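Local coordinates for beta-N-acetylglucosaminidase-like protein Glycoside hydrolase family 20 (Flavobacterium johnsoniae, PDB 6YHH) that probably acts as a beta-N-acetylhexosaminidase of glycoside hydrolase family 20, a chitobiase that would release N-acetylglucosamine in bacterial chitin breakdown, at residues Q6-P11 with L491-F496; P13-V18 with Q137-P142; F412-M417 with G446-W451; S422-D427 with E479-V484. All coordinates share one frame; numbering follows the deposited sequence.

Contact 1 closes the longest loop, joining the lead-in to strand 15-19 with helix 484-497, and encloses the other three along the chain. Contact 2 comes first inside it and pairs two strands of the N-terminal sheet, its centre about 15 Å from that of contact 1; L7 and L9 of contact 1 pack on V16, V18 and I138. Contacts 3 and 4 follow with their segments interlocked, also about 15 Å apart between centres, and meet where F412 touches H423 and N426. Contact 3 lies deepest, beside the probable active site. Contacts 1 and 2 thus lie at the N-terminal domain and its junction with the helix, contacts 3 and 4 in and beside the catalytic barrel.

Contact 1. Residues Q6-P11 with L491-F496; sequences QLNLMP and LESVSF
S493 OG is the best-held polar atom here, with two grips: a hydrogen bond to a water, 2.8 Å from S493 OG to the water oxygen, and a weak one to the carbonyl of R490 in its own helix. The same water donates to N8 O, its oxygen 2.9 Å away, and so bridges loop 6-11 to helix 484-497. With chi1 at 62°, S493 OG sits in the crowded position between its backbone N and carbonyl carbon, and there it also presses against N8 CB at 3.1 Å. Beside this polar patch M10 reaches in, CG anti to the backbone N and the chain extended until it bends at chi3 (-59°). Its CE ends 3.6 Å from L491 N; the two side chains cross obliquely, M10 SD 3.7 Å from L491 CD1. Nearer the backbone, M10 CB rests on V494 CG2 at 3.8 Å. M173 and helix 467-476, through A469, also pack against M10. A cis peptide bond precedes P11, which packs on W476. Between 6-11 and 491-496 the direct contact is thus mainly apolar and the polar link rests on one water, while R490, one residue earlier on the helix, bonds L9 O directly.

Contact 2. Residues P13-V18 with Q137-P142; sequences PQNVVV and QISDFP
Four backbone hydrogen bonds make the first shell, zipping strand 15-18 antiparallel to strand 137-140. V17 and Q137 form the better-bonded pair: V17 N to Q137 O measures 2.9 Å and runs nearly along the C=O axis, and Q137 N returns the bond to V17 O. At the N15-S139 pair the ladder loosens, since N15 N to S139 O is weak, with an N-H...O angle of only 122°, and S139 N meets N15 O from above the carbonyl plane. Between them V16 and I138 are a non-hydrogen-bonded pair whose side chains share one sheet face, where P13 CB also lies 3.8 Å from I138 CG2.

Beyond the ladder, Q14 folds over F141. Its chi1 (-63°, CG anti to the carbonyl carbon) puts CG over the centre of the ring face in a CH-pi contact, 3.4 Å from Q14 CG to the F141 centroid, and the bend at chi2 (-68°) then folds the amide down almost parallel to the ring. The amide so placed reaches F141 O with Q14 NE2 at 3.0 Å, in the carbonyl plane, and the residue holds both ring and backbone. Q14 N donates to D140 OD1 at 2.9 Å, arriving from above the carboxylate plane.

That carboxylate is positioned from further out: W476 NE1 also bonds D140 OD1, and the Y94 hydroxyl makes a weak bond to OD2. Strand 131-140 runs between 15-19 and 94-99 in the N-terminal sheet, its other edge bonded through I138 with L96 and D140 with Y94, while W476 links its end to barrel helix 467-476.

Contact 3. Residues F412-M417 with G446-W451; sequences FYIDLM and GEATMW
Three first torsions set this contact: T449 OG1 (chi1 58°) and D415 CG both sit in the crowded position between backbone N and carbonyl carbon, while W451 CG lies anti to its carbonyl carbon. T449 OG1 is thereby held over the centre of one face of the Y413 ring, 3.4 Å from Y413 CD1. The indole reaches the same ring at an oblique tilt, its plane 36° from that of Y413, with W451 NE1 3.2 Å from Y413 CE2. The D415 side chain runs alongside W451 in the same direction; its carboxylate stands at the indole's edge, D415 OD1 3.4 Å from W451 CD1, the two planes steeply inclined.

The backbone link is T449 N to F412 O, 3.1 Å and nearly straight at 166°, although the donor stands above the carbonyl plane. F412 O also takes a weak bond from I414 N, which closes the inverse gamma turn centred on Y413. Strand 443-450 belongs to the parallel barrel of the GH20 catalytic domain, between strands 146-152 and 406-408, and the 412-417 loop follows the latter at the C-terminal end of the barrel strands. W451 comes just after strand 443-450; its side chain lies about 7 Å from that of E317, the predicted proton donor, and about 3 Å from a bound Tris, probably from the crystallisation liquor, and H181 meets its indole edge-to-face.

The I414 side chain crosses that of M450 at about a right angle, I414 CD1 3.9 Å from M450 CB, and T468 and I471 of helix 467-476 pack on I414.

Contact 4. Residues S422-D427 with E479-V484; sequences SHYLND and ENITDV
The short helix 420-424, in the segment after barrel strand 406-408, ends here against the linker that joins helix 467-476 to helix 484-497, at the surface of the catalytic domain. D483 is the N-cap of the second of those helices, its OD1 taking the N-H of N486. Y424 carries the buried half. With CG anti to the backbone N (chi1 -173°), its ring passes across the linker so that CE2 lies 3.7 Å from T482 C, and V484 CG2 stands near the ring plane at its edge. At the tip, Y424 OH is 3.5 Å from I481 CG2, and a water donates to both Y424 OH and D483 O. Helix 467-476 ties in both segments: E473 OE1 hydrogen-bonds the same hydroxyl, while R474 makes a cation-pi contact with the ring and binds the carbonyls of Y424 and I481.

L425, exposed, crosses T482 and V484 at about right angles, with L425 CD1 4.0 Å from V484 CG2. Farther along, the carboxylates of D427 and E479 come near each other, D427 OD2 4.0 Å from E479 OE2. D427 OD1 takes the M429 N-H, leaving OD2 to a salt bridge with R143, which also makes a long, weak ion pair with E479 and probably eases the repulsion. A second water spans this gap and donates to both sides, its oxygen 2.7 Å from D427 OD2 and 2.9 Å from E479 O.

Contact 1. Residues Q6-P11 with L491-F496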
# COMPACT_ATOMS: atom_id res chain seq x y z
N GLN A 6 3.73 -20.18 25.83
CA GLN A 6 4.04 -20.28 24.42
C GLN A 6 3.05 -19.44 23.61
O GLN A 6 3.14 -19.41 22.39
CB GLN A 6 3.88 -21.74 24.01
CG GLN A 6 4.91 -22.62 24.67
CD GLN A 6 4.64 -24.09 24.38
OE1 GLN A 6 3.91 -24.73 25.11
NE2 GLN A 6 5.17 -24.58 23.29
N LEU A 7 2.05 -18.86 24.27
CA LEU A 7 0.99 -18.14 23.57
C LEU A 7 1.43 -16.72 23.26
O LEU A 7 1.79 -15.95 24.18
CB LEU A 7 -0.34 -18.15 24.35
CG LEU A 7 -0.92 -19.58 24.71
CD1 LEU A 7 -2.27 -19.35 25.38
CD2 LEU A 7 -1.00 -20.51 23.51
N ASN A 8 1.24 -16.34 22.00
CA ASN A 8 1.56 -14.96 21.60
C ASN A 8 0.40 -14.04 21.56
O ASN A 8 -0.02 -13.54 20.51
CB ASN A 8 2.38 -14.98 20.32
CG ASN A 8 3.68 -15.77 20.53
OD1 ASN A 8 4.42 -15.48 21.45
ND2 ASN A 8 3.94 -16.75 19.66
N LEU A 9 -0.15 -13.77 22.77
CA LEU A 9 -1.35 -12.94 22.92
C LEU A 9 -0.91 -11.55 23.28
O LEU A 9 -0.06 -11.39 24.18
CB LEU A 9 -2.30 -13.44 24.02
CG LEU A 9 -2.65 -14.92 23.90
CD1 LEU A 9 -3.61 -15.39 25.02
CD2 LEU A 9 -3.21 -15.27 22.52
N MET A 10 -1.50 -10.51 22.69
CA MET A 10 -1.11 -9.14 22.99
C MET A 10 -2.29 -8.25 22.54
O MET A 10 -2.71 -8.35 21.39
CB MET A 10 0.14 -8.68 22.26
CG MET A 10 0.62 -7.33 22.75
SD MET A 10 2.18 -6.79 21.97
CE MET A 10 3.31 -8.11 22.41
N PRO A 11 -2.88 -7.43 23.42
CA PRO A 11 -2.58 -7.39 24.87
C PRO A 11 -2.76 -8.76 25.57
O PRO A 11 -3.69 -9.49 25.24
CB PRO A 11 -3.64 -6.42 25.39
CG PRO A 11 -3.99 -5.56 24.21
CD PRO A 11 -3.99 -6.50 23.04
N LEU A 491 5.84 -10.04 20.70
CA LEU A 491 5.62 -8.94 19.71
C LEU A 491 5.96 -9.37 18.28
O LEU A 491 5.40 -8.84 17.31
CB LEU A 491 6.53 -7.81 20.12
CG LEU A 491 6.31 -6.48 19.42
CD1 LEU A 491 4.98 -5.90 19.74
CD2 LEU A 491 7.39 -5.47 19.81
N GLU A 492 6.90 -10.30 18.13
CA GLU A 492 7.39 -10.70 16.83
C GLU A 492 6.25 -11.24 15.95
O GLU A 492 6.05 -10.81 14.80
CB GLU A 492 8.49 -11.73 16.88
CG GLU A 492 9.74 -11.38 17.65
CD GLU A 492 10.81 -12.46 17.52
OE1 GLU A 492 10.47 -13.65 17.03
OE2 GLU A 492 12.01 -12.12 17.90
N SER A 493 5.44 -12.14 16.49
CA SER A 493 4.34 -12.68 15.70
C SER A 493 3.18 -11.70 15.55
O SER A 493 2.53 -11.68 14.51
CB SER A 493 3.82 -14.02 16.27
OG SER A 493 3.31 -13.85 17.55
N VAL A 494 2.94 -10.88 16.55
CA VAL A 494 1.93 -9.82 16.45
C VAL A 494 2.28 -8.88 15.29
O VAL A 494 1.41 -8.55 14.46
CB VAL A 494 1.87 -9.06 17.81
CG1 VAL A 494 0.96 -7.86 17.71
CG2 VAL A 494 1.37 -9.96 18.94
N SER A 495 3.54 -8.47 15.23
CA SER A 495 3.98 -7.56 14.19
C SER A 495 3.85 -8.19 12.78
O SER A 495 3.37 -7.56 11.83
CB SER A 495 5.43 -7.17 14.44
OG SER A 495 5.88 -6.22 13.45
N PHE A 496 4.26 -9.46 12.67
CA PHE A 496 4.09 -10.21 11.44
C PHE A 496 2.65 -10.29 11.00
O PHE A 496 2.33 -9.97 9.83
CB PHE A 496 4.70 -11.56 11.69
CG PHE A 496 4.13 -12.72 10.91
CD1 PHE A 496 4.13 -12.73 9.55
CD2 PHE A 496 3.80 -13.89 11.57
CE1 PHE A 496 3.64 -13.79 8.85
CE2 PHE A 496 3.32 -15.03 10.88
CZ PHE A 496 3.29 -14.98 9.49
O HOH W 1 0.54 -13.25 17.69

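Contact 2. Residues P13-V18 with Q137-P142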
# COMPACT_ATOMS: atom_id res chain seq x y z
N PRO A 13 -4.25 -11.18 27.96
CA PRO A 13 -5.58 -11.07 28.56
C PRO A 13 -5.56 -11.13 30.10
O PRO A 13 -4.60 -11.61 30.73
CB PRO A 13 -6.31 -12.26 28.01
CG PRO A 13 -5.62 -12.56 26.68
CD PRO A 13 -4.18 -12.31 27.03
N GLN A 14 -6.62 -10.62 30.70
CA GLN A 14 -6.72 -10.45 32.16
C GLN A 14 -6.71 -11.86 32.84
O GLN A 14 -6.17 -12.02 33.95
CB GLN A 14 -7.99 -9.68 32.59
CG GLN A 14 -8.11 -8.22 32.11
CD GLN A 14 -7.11 -7.27 32.74
OE1 GLN A 14 -6.48 -7.55 33.80
NE2 GLN A 14 -6.91 -6.12 32.05
N ASN A 15 -7.27 -12.83 32.18
CA ASN A 15 -7.31 -14.22 32.70
C ASN A 15 -7.08 -15.17 31.56
O ASN A 15 -7.79 -15.09 30.54
CB ASN A 15 -8.68 -14.55 33.31
CG ASN A 15 -9.08 -13.60 34.42
OD1 ASN A 15 -9.76 -12.57 34.22
ND2 ASN A 15 -8.62 -13.90 35.57
N VAL A 16 -6.15 -16.08 31.77
CA VAL A 16 -5.84 -17.09 30.72
C VAL A 16 -5.56 -18.41 31.39
O VAL A 16 -4.60 -18.50 32.16
CB VAL A 16 -4.56 -16.73 29.94
CG1 VAL A 16 -4.25 -17.79 28.86
CG2 VAL A 16 -4.69 -15.32 29.35
N VAL A 17 -6.29 -19.45 31.01
CA VAL A 17 -5.96 -20.81 31.44
C VAL A 17 -5.92 -21.73 30.22
O VAL A 17 -6.84 -21.70 29.42
CB VAL A 17 -7.00 -21.32 32.45
CG1 VAL A 17 -6.64 -22.73 32.95
CG2 VAL A 17 -7.03 -20.34 33.60
N VAL A 18 -4.87 -22.52 30.12
CA VAL A 18 -4.83 -23.52 29.04
C VAL A 18 -5.06 -24.91 29.66
O VAL A 18 -4.36 -25.27 30.62
CB VAL A 18 -3.46 -23.52 28.38
CG1 VAL A 18 -3.33 -24.60 27.32
CG2 VAL A 18 -3.20 -22.12 27.82
N GLN A 137 -9.47 -21.23 28.37
CA GLN A 137 -10.50 -20.32 28.76
C GLN A 137 -9.88 -18.99 29.08
O GLN A 137 -8.90 -18.94 29.83
CB GLN A 137 -11.28 -20.79 30.03
CG GLN A 137 -11.90 -22.17 29.87
CD GLN A 137 -10.91 -23.24 30.33
OE1 GLN A 137 -10.31 -23.09 31.39
NE2 GLN A 137 -10.68 -24.29 29.51
N ILE A 138 -10.46 -17.96 28.48
CA ILE A 138 -9.96 -16.61 28.62
C ILE A 138 -11.10 -15.75 28.99
O ILE A 138 -12.18 -15.84 28.37
CB ILE A 138 -9.29 -16.14 27.28
CG1 ILE A 138 -7.98 -16.82 27.06
CG2 ILE A 138 -9.15 -14.61 27.22
CD1 ILE A 138 -7.35 -16.63 25.67
N SER A 139 -10.93 -14.84 29.96
CA SER A 139 -11.89 -13.84 30.22
C SER A 139 -11.12 -12.54 30.37
O SER A 139 -10.04 -12.50 31.00
CB SER A 139 -12.84 -14.13 31.44
OG SER A 139 -12.13 -14.13 32.57
N ASP A 140 -11.68 -11.49 29.75
CA ASP A 140 -10.83 -10.30 29.50
C ASP A 140 -11.63 -9.04 29.49
O ASP A 140 -12.84 -9.05 29.35
CB ASP A 140 -10.16 -10.53 28.08
CG ASP A 140 -8.89 -9.76 27.85
OD1 ASP A 140 -8.29 -9.19 28.80
OD2 ASP A 140 -8.44 -9.76 26.67
N PHE A 141 -10.93 -7.93 29.68
CA PHE A 141 -11.51 -6.62 29.67
C PHE A 141 -10.32 -5.65 29.74
O PHE A 141 -9.24 -6.02 30.18
CB PHE A 141 -12.42 -6.41 30.93
CG PHE A 141 -11.70 -6.74 32.27
CD1 PHE A 141 -11.70 -8.00 32.78
CD2 PHE A 141 -10.93 -5.77 32.92
CE1 PHE A 141 -11.00 -8.32 33.94
CE2 PHE A 141 -10.28 -6.05 34.12
CZ PHE A 141 -10.32 -7.35 34.62
N PRO A 142 -10.56 -4.38 29.33
CA PRO A 142 -9.49 -3.43 29.37
C PRO A 142 -9.25 -2.74 30.73
O PRO A 142 -10.21 -2.34 31.42
CB PRO A 142 -9.97 -2.34 28.34
CG PRO A 142 -11.45 -2.40 28.40
CD PRO A 142 -11.76 -3.83 28.69

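Contact 3. Residues F412-M417 with G446-W451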
# COMPACT_ATOMS: atom_id res chain seq x y z
N PHE A 412 4.63 8.36 25.37
CA PHE A 412 4.14 7.58 24.24
C PHE A 412 4.36 8.39 22.90
O PHE A 412 3.61 8.20 21.91
CB PHE A 412 2.64 7.29 24.37
CG PHE A 412 2.24 6.45 25.58
CD1 PHE A 412 2.89 5.28 25.93
CD2 PHE A 412 1.11 6.78 26.32
CE1 PHE A 412 2.40 4.47 26.95
CE2 PHE A 412 0.68 6.01 27.36
CZ PHE A 412 1.32 4.83 27.69
N TYR A 413 5.46 9.12 22.88
CA TYR A 413 5.85 9.93 21.70
C TYR A 413 6.66 9.06 20.74
O TYR A 413 7.88 9.21 20.61
CB TYR A 413 6.56 11.21 22.11
CG TYR A 413 5.57 12.32 22.38
CD1 TYR A 413 4.56 12.16 23.32
CD2 TYR A 413 5.61 13.51 21.66
CE1 TYR A 413 3.61 13.16 23.51
CE2 TYR A 413 4.70 14.55 21.93
CZ TYR A 413 3.66 14.30 22.76
OH TYR A 413 2.68 15.27 22.90
N ILE A 414 5.95 8.17 20.03
CA ILE A 414 6.58 7.15 19.15
C ILE A 414 7.35 7.80 17.97
O ILE A 414 8.27 7.20 17.43
CB ILE A 414 5.50 6.17 18.60
CG1 ILE A 414 4.26 6.87 18.10
CG2 ILE A 414 5.03 5.24 19.67
CD1 ILE A 414 3.33 5.99 17.30
N ASP A 415 7.02 9.05 17.61
CA ASP A 415 7.74 9.71 16.56
C ASP A 415 9.18 9.98 16.86
O ASP A 415 9.97 10.17 15.92
CB ASP A 415 7.02 11.03 16.20
CG ASP A 415 7.01 12.00 17.34
OD1 ASP A 415 6.54 11.59 18.42
OD2 ASP A 415 7.45 13.18 17.17
N LEU A 416 9.57 10.01 18.17
CA LEU A 416 10.92 10.40 18.55
C LEU A 416 11.92 9.25 18.47
O LEU A 416 13.07 9.38 18.82
CB LEU A 416 10.83 11.01 19.97
CG LEU A 416 9.95 12.29 19.99
CD1 LEU A 416 9.91 12.85 21.44
CD2 LEU A 416 10.28 13.35 18.96
N MET A 417 11.39 8.08 18.11
CA MET A 417 12.23 6.90 17.82
C MET A 417 12.92 6.29 19.03
O MET A 417 13.98 5.63 18.91
CB MET A 417 13.23 7.15 16.66
CG MET A 417 12.57 7.77 15.42
SD MET A 417 11.04 6.99 14.91
CE MET A 417 11.64 5.44 14.31
N GLY A 446 -4.62 6.37 27.76
CA GLY A 446 -3.42 6.95 27.13
C GLY A 446 -3.54 6.89 25.63
O GLY A 446 -4.43 6.23 25.08
N GLU A 447 -2.58 7.58 25.00
CA GLU A 447 -2.53 7.62 23.58
C GLU A 447 -1.13 7.78 23.02
O GLU A 447 -0.41 8.70 23.41
CB GLU A 447 -3.42 8.76 23.20
CG GLU A 447 -3.58 9.05 21.80
CD GLU A 447 -4.61 10.20 21.63
OE1 GLU A 447 -4.17 11.29 21.21
OE2 GLU A 447 -5.84 10.02 21.89
N ALA A 448 -0.80 6.91 22.08
CA ALA A 448 0.46 7.02 21.29
C ALA A 448 0.25 8.17 20.31
O ALA A 448 -0.85 8.26 19.69
CB ALA A 448 0.75 5.74 20.56
N THR A 449 1.25 9.03 20.16
CA THR A 449 1.13 10.17 19.26
C THR A 449 2.11 10.07 18.11
O THR A 449 3.30 10.25 18.28
CB THR A 449 1.37 11.53 19.93
OG1 THR A 449 2.70 11.57 20.54
CG2 THR A 449 0.32 11.80 20.99
N MET A 450 1.61 9.81 16.91
CA MET A 450 2.44 9.80 15.71
C MET A 450 2.44 11.11 14.96
O MET A 450 1.66 11.34 14.01
CB MET A 450 2.07 8.69 14.73
CG MET A 450 3.14 8.55 13.63
SD MET A 450 4.78 8.17 14.27
CE MET A 450 5.76 8.77 12.88
N TRP A 451 3.27 12.01 15.45
CA TRP A 451 3.63 13.26 14.79
C TRP A 451 4.40 12.93 13.49
O TRP A 451 5.20 12.00 13.46
CB TRP A 451 4.41 14.15 15.67
CG TRP A 451 3.75 14.45 16.97
CD1 TRP A 451 4.00 13.86 18.17
CD2 TRP A 451 2.58 15.24 17.16
NE1 TRP A 451 3.10 14.31 19.13
CE2 TRP A 451 2.19 15.11 18.51
CE3 TRP A 451 1.81 16.01 16.32
CZ2 TRP A 451 1.14 15.85 19.06
CZ3 TRP A 451 0.78 16.74 16.85
CH2 TRP A 451 0.43 16.66 18.19

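Contact 4. Residues S422-D427 with E479-V484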
# COMPACT_ATOMS: atom_id res chain seq x y z
N SER A 422 10.87 2.02 26.69
CA SER A 422 10.49 3.30 27.28
C SER A 422 8.97 3.54 27.16
O SER A 422 8.38 4.08 28.09
CB SER A 422 11.23 4.48 26.65
OG SER A 422 10.76 4.65 25.34
N HIS A 423 8.36 3.11 26.07
CA HIS A 423 6.93 3.22 25.92
C HIS A 423 6.12 2.15 26.70
O HIS A 423 5.10 2.46 27.29
CB HIS A 423 6.57 3.20 24.40
CG HIS A 423 7.26 4.25 23.64
ND1 HIS A 423 7.16 5.58 23.96
CD2 HIS A 423 7.99 4.18 22.50
CE1 HIS A 423 7.87 6.28 23.09
NE2 HIS A 423 8.38 5.46 22.21
N TYR A 424 6.65 0.91 26.72
CA TYR A 424 5.95 -0.20 27.36
C TYR A 424 5.83 -0.01 28.83
O TYR A 424 4.81 -0.39 29.40
CB TYR A 424 6.71 -1.49 27.07
CG TYR A 424 6.02 -2.76 27.53
CD1 TYR A 424 4.74 -3.03 27.14
CD2 TYR A 424 6.65 -3.60 28.42
CE1 TYR A 424 4.12 -4.20 27.53
CE2 TYR A 424 6.08 -4.77 28.86
CZ TYR A 424 4.82 -5.07 28.43
OH TYR A 424 4.22 -6.21 28.84
N LEU A 425 6.82 0.62 29.43
CA LEU A 425 6.84 0.78 30.93
C LEU A 425 6.26 2.09 31.34
O LEU A 425 6.06 2.34 32.52
CB LEU A 425 8.23 0.61 31.42
CG LEU A 425 8.75 -0.82 31.12
CD1 LEU A 425 10.20 -0.93 31.58
CD2 LEU A 425 7.84 -1.96 31.64
N ASN A 426 5.83 2.92 30.38
CA ASN A 426 5.22 4.17 30.73
C ASN A 426 3.76 3.95 31.15
O ASN A 426 2.96 3.47 30.39
CB ASN A 426 5.20 5.04 29.46
CG ASN A 426 4.73 6.47 29.69
OD1 ASN A 426 5.34 7.21 30.46
ND2 ASN A 426 3.70 6.91 28.92
N ASP A 427 3.35 4.34 32.33
CA ASP A 427 2.01 3.94 32.82
C ASP A 427 1.16 5.16 33.08
O ASP A 427 1.63 6.11 33.76
CB ASP A 427 2.21 3.14 34.09
CG ASP A 427 0.97 2.37 34.52
OD1 ASP A 427 -0.04 2.98 34.84
OD2 ASP A 427 0.99 1.18 34.44
N GLU A 479 -1.80 -3.95 35.22
CA GLU A 479 -0.67 -3.08 35.52
C GLU A 479 0.59 -3.86 35.76
O GLU A 479 1.66 -3.36 35.48
CB GLU A 479 -0.99 -2.23 36.75
CG GLU A 479 0.09 -1.24 37.14
CD GLU A 479 -0.29 -0.29 38.26
OE1 GLU A 479 -1.29 -0.55 38.98
OE2 GLU A 479 0.43 0.75 38.38
N ASN A 480 0.50 -5.08 36.26
CA ASN A 480 1.70 -5.87 36.50
C ASN A 480 2.25 -6.67 35.34
O ASN A 480 3.19 -7.38 35.54
CB ASN A 480 1.56 -6.77 37.74
CG ASN A 480 0.52 -7.83 37.56
OD1 ASN A 480 -0.18 -7.89 36.54
ND2 ASN A 480 0.32 -8.64 38.59
N ILE A 481 1.72 -6.52 34.11
CA ILE A 481 2.31 -7.21 33.00
C ILE A 481 3.43 -6.26 32.47
O ILE A 481 3.10 -5.23 31.83
CB ILE A 481 1.21 -7.48 31.94
CG1 ILE A 481 0.04 -8.37 32.43
CG2 ILE A 481 1.81 -8.00 30.64
CD1 ILE A 481 0.46 -9.67 33.03
N THR A 482 4.67 -6.51 32.86
CA THR A 482 5.75 -5.55 32.67
C THR A 482 7.05 -6.20 32.18
O THR A 482 8.06 -5.53 32.01
CB THR A 482 6.02 -4.77 33.93
OG1 THR A 482 6.39 -5.69 34.94
CG2 THR A 482 4.82 -3.93 34.35
N ASP A 483 7.04 -7.50 31.94
CA ASP A 483 8.27 -8.25 31.58
C ASP A 483 8.62 -7.87 30.12
O ASP A 483 7.97 -8.31 29.21
CB ASP A 483 8.07 -9.71 31.77
CG ASP A 483 9.28 -10.55 31.47
OD1 ASP A 483 10.05 -10.43 30.52
OD2 ASP A 483 9.40 -11.52 32.16
N VAL A 484 9.67 -7.09 29.98
CA VAL A 484 10.01 -6.58 28.64
C VAL A 484 10.43 -7.73 27.76
O VAL A 484 10.06 -7.77 26.57
CB VAL A 484 11.11 -5.52 28.68
CG1 VAL A 484 11.53 -5.15 27.26
CG2 VAL A 484 10.67 -4.31 29.45
O HOH W 2 5.28 -8.86 29.46
O HOH W 3 2.74 -0.86 34.60